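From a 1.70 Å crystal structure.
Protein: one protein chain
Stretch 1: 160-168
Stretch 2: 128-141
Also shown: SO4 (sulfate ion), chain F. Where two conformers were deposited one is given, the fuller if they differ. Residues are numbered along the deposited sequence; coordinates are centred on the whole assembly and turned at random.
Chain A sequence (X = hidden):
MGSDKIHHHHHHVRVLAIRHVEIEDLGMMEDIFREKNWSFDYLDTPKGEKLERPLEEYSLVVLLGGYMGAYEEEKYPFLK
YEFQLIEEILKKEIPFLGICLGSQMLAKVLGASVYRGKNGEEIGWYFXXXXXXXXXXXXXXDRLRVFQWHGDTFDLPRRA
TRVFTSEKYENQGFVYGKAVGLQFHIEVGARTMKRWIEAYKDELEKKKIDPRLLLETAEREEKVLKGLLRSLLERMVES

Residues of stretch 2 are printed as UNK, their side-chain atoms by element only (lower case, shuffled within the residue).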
# COMPACT_ATOMS: atom_id res chain seq x y z
N ALA A 160 3.95 4.49 -16.52
CA ALA A 160 4.59 3.94 -15.33
C ALA A 160 5.72 2.97 -15.64
O ALA A 160 5.76 2.31 -16.70
CB ALA A 160 3.54 3.27 -14.44
N THR A 161 6.65 2.89 -14.69
CA THR A 161 7.70 1.88 -14.68
C THR A 161 7.32 0.75 -13.80
O THR A 161 7.02 0.95 -12.64
CB THR A 161 8.98 2.53 -14.14
OG1 THR A 161 9.33 3.55 -15.07
CG2 THR A 161 10.15 1.55 -14.19
N ARG A 162 7.33 -0.48 -14.32
CA ARG A 162 7.13 -1.64 -13.45
C ARG A 162 8.38 -1.83 -12.59
O ARG A 162 9.49 -1.80 -13.10
CB ARG A 162 6.96 -2.92 -14.26
CG ARG A 162 6.63 -4.15 -13.40
CD ARG A 162 6.44 -5.45 -14.18
NE ARG A 162 5.29 -5.37 -15.09
CZ ARG A 162 5.32 -5.23 -16.40
NH1 ARG A 162 6.47 -5.17 -17.12
NH2 ARG A 162 4.16 -5.15 -17.04
N VAL A 163 8.17 -1.97 -11.29
CA VAL A 163 9.26 -2.21 -10.35
C VAL A 163 9.22 -3.61 -9.76
O VAL A 163 10.29 -4.15 -9.42
CB VAL A 163 9.29 -1.12 -9.26
CG1 VAL A 163 10.43 -1.35 -8.24
CG2 VAL A 163 9.54 0.23 -9.92
N PHE A 164 8.04 -4.16 -9.56
CA PHE A 164 7.89 -5.51 -9.08
C PHE A 164 6.97 -6.36 -9.93
O PHE A 164 5.90 -5.91 -10.38
CB PHE A 164 7.39 -5.56 -7.63
CG PHE A 164 8.34 -4.91 -6.64
CD1 PHE A 164 9.42 -5.63 -6.09
CD2 PHE A 164 8.18 -3.59 -6.30
CE1 PHE A 164 10.29 -5.04 -5.20
CE2 PHE A 164 9.07 -3.01 -5.42
CZ PHE A 164 10.13 -3.73 -4.87
N THR A 165 7.34 -7.62 -10.05
CA THR A 165 6.53 -8.66 -10.66
C THR A 165 6.41 -9.88 -9.77
O THR A 165 6.94 -9.92 -8.68
CB THR A 165 7.12 -8.97 -12.05
OG1 THR A 165 6.18 -9.73 -12.84
CG2 THR A 165 8.34 -9.85 -11.94
N SER A 166 5.71 -10.90 -10.25
CA SER A 166 5.59 -12.15 -9.54
C SER A 166 5.22 -13.27 -10.49
O SER A 166 4.83 -13.05 -11.64
CB SER A 166 4.55 -12.08 -8.44
OG SER A 166 3.22 -11.89 -8.95
N GLU A 167 5.30 -14.49 -9.99
CA GLU A 167 4.84 -15.62 -10.75
C GLU A 167 3.34 -15.57 -11.06
O GLU A 167 2.94 -15.84 -12.20
CB GLU A 167 5.24 -16.91 -10.07
CG GLU A 167 5.19 -18.09 -11.01
CD GLU A 167 5.95 -19.26 -10.47
OE1 GLU A 167 5.33 -20.01 -9.69
OE2 GLU A 167 7.15 -19.39 -10.80
N LYS A 168 2.49 -15.23 -10.10
CA LYS A 168 1.06 -15.20 -10.36
C LYS A 168 0.55 -13.95 -11.10
O LYS A 168 -0.40 -14.04 -11.91
CB LYS A 168 0.25 -15.38 -9.07
CG LYS A 168 0.32 -16.80 -8.52
CD LYS A 168 -0.13 -16.91 -7.06
CE LYS A 168 -1.59 -17.21 -6.90
NZ LYS A 168 -1.99 -18.58 -7.37
N UNK A 128 7.91 -11.71 -4.53
CA UNK A 128 7.86 -10.77 -5.62
C UNK A 128 9.30 -10.57 -6.04
O UNK A 128 10.25 -10.77 -5.26
c UNK A 128 7.96 -8.73 -4.10
c UNK A 128 7.25 -9.39 -5.25
c UNK A 128 5.75 -9.58 -4.97
N UNK A 129 9.47 -10.22 -7.30
CA UNK A 129 10.79 -10.01 -7.86
C UNK A 129 10.91 -8.55 -8.39
O UNK A 129 9.97 -7.96 -8.98
o UNK A 129 8.68 -12.69 -9.32
c UNK A 129 10.93 -12.50 -8.55
o UNK A 129 9.26 -13.87 -7.52
c UNK A 129 11.05 -11.03 -8.98
c UNK A 129 9.53 -13.05 -8.47
N UNK A 130 12.05 -7.96 -8.14
CA UNK A 130 12.36 -6.59 -8.49
C UNK A 130 12.96 -6.47 -9.87
O UNK A 130 13.98 -7.04 -10.15
c UNK A 130 13.35 -4.37 -7.56
c UNK A 130 15.73 -3.74 -6.94
c UNK A 130 14.29 -3.70 -6.56
c UNK A 130 13.22 -5.92 -7.41
n UNK A 130 16.58 -2.88 -6.05
N UNK A 131 12.27 -5.72 -10.74
CA UNK A 131 12.58 -5.68 -12.14
C UNK A 131 12.97 -4.27 -12.62
O UNK A 131 12.93 -3.96 -13.79
c UNK A 131 10.10 -5.48 -12.77
c UNK A 131 11.15 -7.69 -12.60
c UNK A 131 11.39 -6.25 -12.96
N UNK A 132 13.40 -3.44 -11.68
CA UNK A 132 13.84 -2.08 -11.99
C UNK A 132 14.93 -1.62 -11.03
O UNK A 132 14.89 -1.96 -9.86
o UNK A 132 13.02 0.23 -11.99
c UNK A 132 12.65 -1.12 -11.82
N UNK A 133 15.82 -0.76 -11.52
CA UNK A 133 16.80 -0.06 -10.65
C UNK A 133 16.28 1.28 -10.14
O UNK A 133 17.09 2.11 -9.68
c UNK A 133 19.26 0.57 -10.18
o UNK A 133 20.19 1.36 -10.44
o UNK A 133 19.18 0.12 -8.99
c UNK A 133 18.19 0.13 -11.26
N UNK A 134 14.97 1.49 -10.17
CA UNK A 134 14.37 2.72 -9.62
C UNK A 134 14.93 3.04 -8.24
O UNK A 134 14.92 2.20 -7.34
o UNK A 134 11.98 4.02 -7.77
n UNK A 134 11.88 4.78 -9.90
c UNK A 134 12.84 2.58 -9.47
c UNK A 134 12.19 3.86 -8.97
N UNK A 135 15.31 4.28 -8.08
CA UNK A 135 16.02 4.74 -6.89
C UNK A 135 15.27 4.52 -5.58
O UNK A 135 15.91 4.29 -4.55
c UNK A 135 15.13 7.16 -7.01
n UNK A 135 14.85 11.01 -7.27
c UNK A 135 14.38 9.58 -7.20
c UNK A 135 15.58 8.65 -7.15
c UNK A 135 16.35 6.23 -7.03
N UNK A 136 13.95 4.60 -5.60
CA UNK A 136 13.18 4.47 -4.36
C UNK A 136 13.38 3.09 -3.73
O UNK A 136 13.23 2.94 -2.53
c UNK A 136 10.38 6.33 -5.94
c UNK A 136 11.68 4.68 -4.57
c UNK A 136 10.05 7.67 -6.27
c UNK A 136 11.89 7.16 -4.29
c UNK A 136 10.64 8.71 -5.59
c UNK A 136 11.31 6.08 -4.94
c UNK A 136 11.56 8.46 -4.60
N UNK A 137 13.64 2.10 -4.59
CA UNK A 137 13.74 0.70 -4.19
C UNK A 137 15.17 0.16 -4.28
O UNK A 137 15.37 -1.04 -4.26
c UNK A 137 8.71 0.84 -4.07
c UNK A 137 9.31 1.43 -5.12
c UNK A 137 10.74 -0.35 -3.61
c UNK A 137 11.34 0.19 -4.71
c UNK A 137 10.65 1.13 -5.45
c UNK A 137 9.42 -0.07 -3.30
c UNK A 137 12.78 -0.14 -5.01
N UNK A 138 16.15 1.05 -4.37
CA UNK A 138 17.52 0.63 -4.51
C UNK A 138 18.02 -0.34 -3.45
O UNK A 138 18.83 -1.23 -3.74
n UNK A 138 20.04 5.35 -7.60
c UNK A 138 19.78 1.65 -5.24
c UNK A 138 18.43 1.86 -4.59
c UNK A 138 20.23 2.86 -6.18
n UNK A 138 19.30 3.17 -7.31
c UNK A 138 19.26 4.35 -7.96
n UNK A 138 18.41 4.56 -8.96
N UNK A 139 17.52 -0.23 -2.22
CA UNK A 139 17.96 -1.12 -1.15
C UNK A 139 17.26 -2.46 -1.18
O UNK A 139 17.66 -3.37 -0.42
o UNK A 139 17.49 2.35 -0.41
c UNK A 139 18.62 1.79 -0.27
c UNK A 139 18.69 0.56 0.60
o UNK A 139 19.67 2.21 -0.81
c UNK A 139 17.68 -0.49 0.21
N UNK A 140 16.23 -2.61 -2.03
CA UNK A 140 15.42 -3.82 -2.01
C UNK A 140 16.15 -4.92 -2.77
O UNK A 140 16.83 -4.64 -3.75
c UNK A 140 11.20 -1.53 -0.16
c UNK A 140 14.04 -3.58 -2.64
c UNK A 140 10.90 -2.77 -0.70
c UNK A 140 13.05 -2.85 -1.75
c UNK A 140 13.33 -1.60 -1.25
c UNK A 140 11.82 -3.42 -1.49
c UNK A 140 12.41 -0.95 -0.45
N UNK A 141 16.00 -6.18 -2.36
CA UNK A 141 16.68 -7.29 -3.04
C UNK A 141 15.94 -7.71 -4.32
O UNK A 141 14.82 -7.23 -4.57
c UNK A 141 15.24 -6.67 -1.19
c UNK A 141 15.34 -8.20 -1.35
c UNK A 141 16.63 -8.40 -2.01
S SO4 F . 21.63 6.11 -4.49
O1 SO4 F . 21.73 5.08 -3.53
O2 SO4 F . 22.41 5.67 -5.64
O3 SO4 F . 22.21 7.35 -4.10
O4 SO4 F . 20.27 6.32 -4.80
O HOH W 1 10.70 -2.70 -15.46

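Position 128 carries three carbons, one bearing the other two, with one branch 4.0 Å from CD1 of F164. It is valine, V128, and that branch is CG2; a compact β-branched residue suits a buried strand position beside an aromatic ring.

Position 129 has three carbons, the third carrying two oxygens, one of them 3.1 Å from CA of S166: glutamate, E129. That oxygen is OE1; the side chain lies on the sheet face shared with T165, at a partly exposed site where a charge is tolerable.

Position 130 has four carbons in a row ending in nitrogen, its CB 3.8 Å from CE1 of F164: lysine, K130. The long chain leads away, taking NZ to 2.9 Å from O of position 140 and 2.8 Å from O of position 137, hydrogen bonds that tie the following loop to the strand.

At 131, one carbon bears two more, one 3.6 Å from CG2 of T165, the other 3.7 Å from O of R162. This is valine, V131, exposed, its apolar branch CG1 covering the T165 methyl.

Position 132 holds one carbon and one oxygen, CB 3.5 Å from O of R162: serine, S132, small enough for this close approach. Its OG accepts a hydrogen bond from N of position 134 (3.0 Å).

Position 133, two carbons with two terminal oxygens, is aspartate, D133, exposed and clear of stretch 1. Position 134 has two carbons, the second bearing oxygen and nitrogen, with CB 4.1 Å from CG2 of V163: asparagine, N134, whose amide OD1 can accept from N of position 136 (3.0 Å). Four carbons ending in nitrogen make 135 lysine, K135, its charge exposed.

Position 136, a carbon and a six-carbon ring, is F136, buried but not touching stretch 1. Position 137 matches it, one ring carbon 3.6 Å from CE2 of F164: F137, whose flat ring offers a face to the F164 edge (F137 CD1 to F164 CE2).

Position 138, three carbons, a nitrogen and a carbon with two more nitrogens, misses stretch 1: arginine, R138, whose guanidinium serves both D133 O (from NH2, 2.9 Å) and sulfate O2 (from NH1, 3.1 Å). Position 139 has three carbons, the third carrying two oxygens, hydrogen-bonded elsewhere in the structure: E139. Position 140, one carbon then a six-carbon ring, with a ring carbon 3.8 Å from CZ of F164, is F140, apolar and buried. Three carbons closing onto the backbone nitrogen make 141 proline, P141.

The contact joins antiparallel strands through three backbone hydrogen bonds, each 2.9 Å: E129 N to T165 O, T165 N to E129 O, and V131 N to V163 O. The loop then folds back, bringing F137 and F140 against F164.

Stretch 2, residues 128-141: VEKVSDNKFFREFP
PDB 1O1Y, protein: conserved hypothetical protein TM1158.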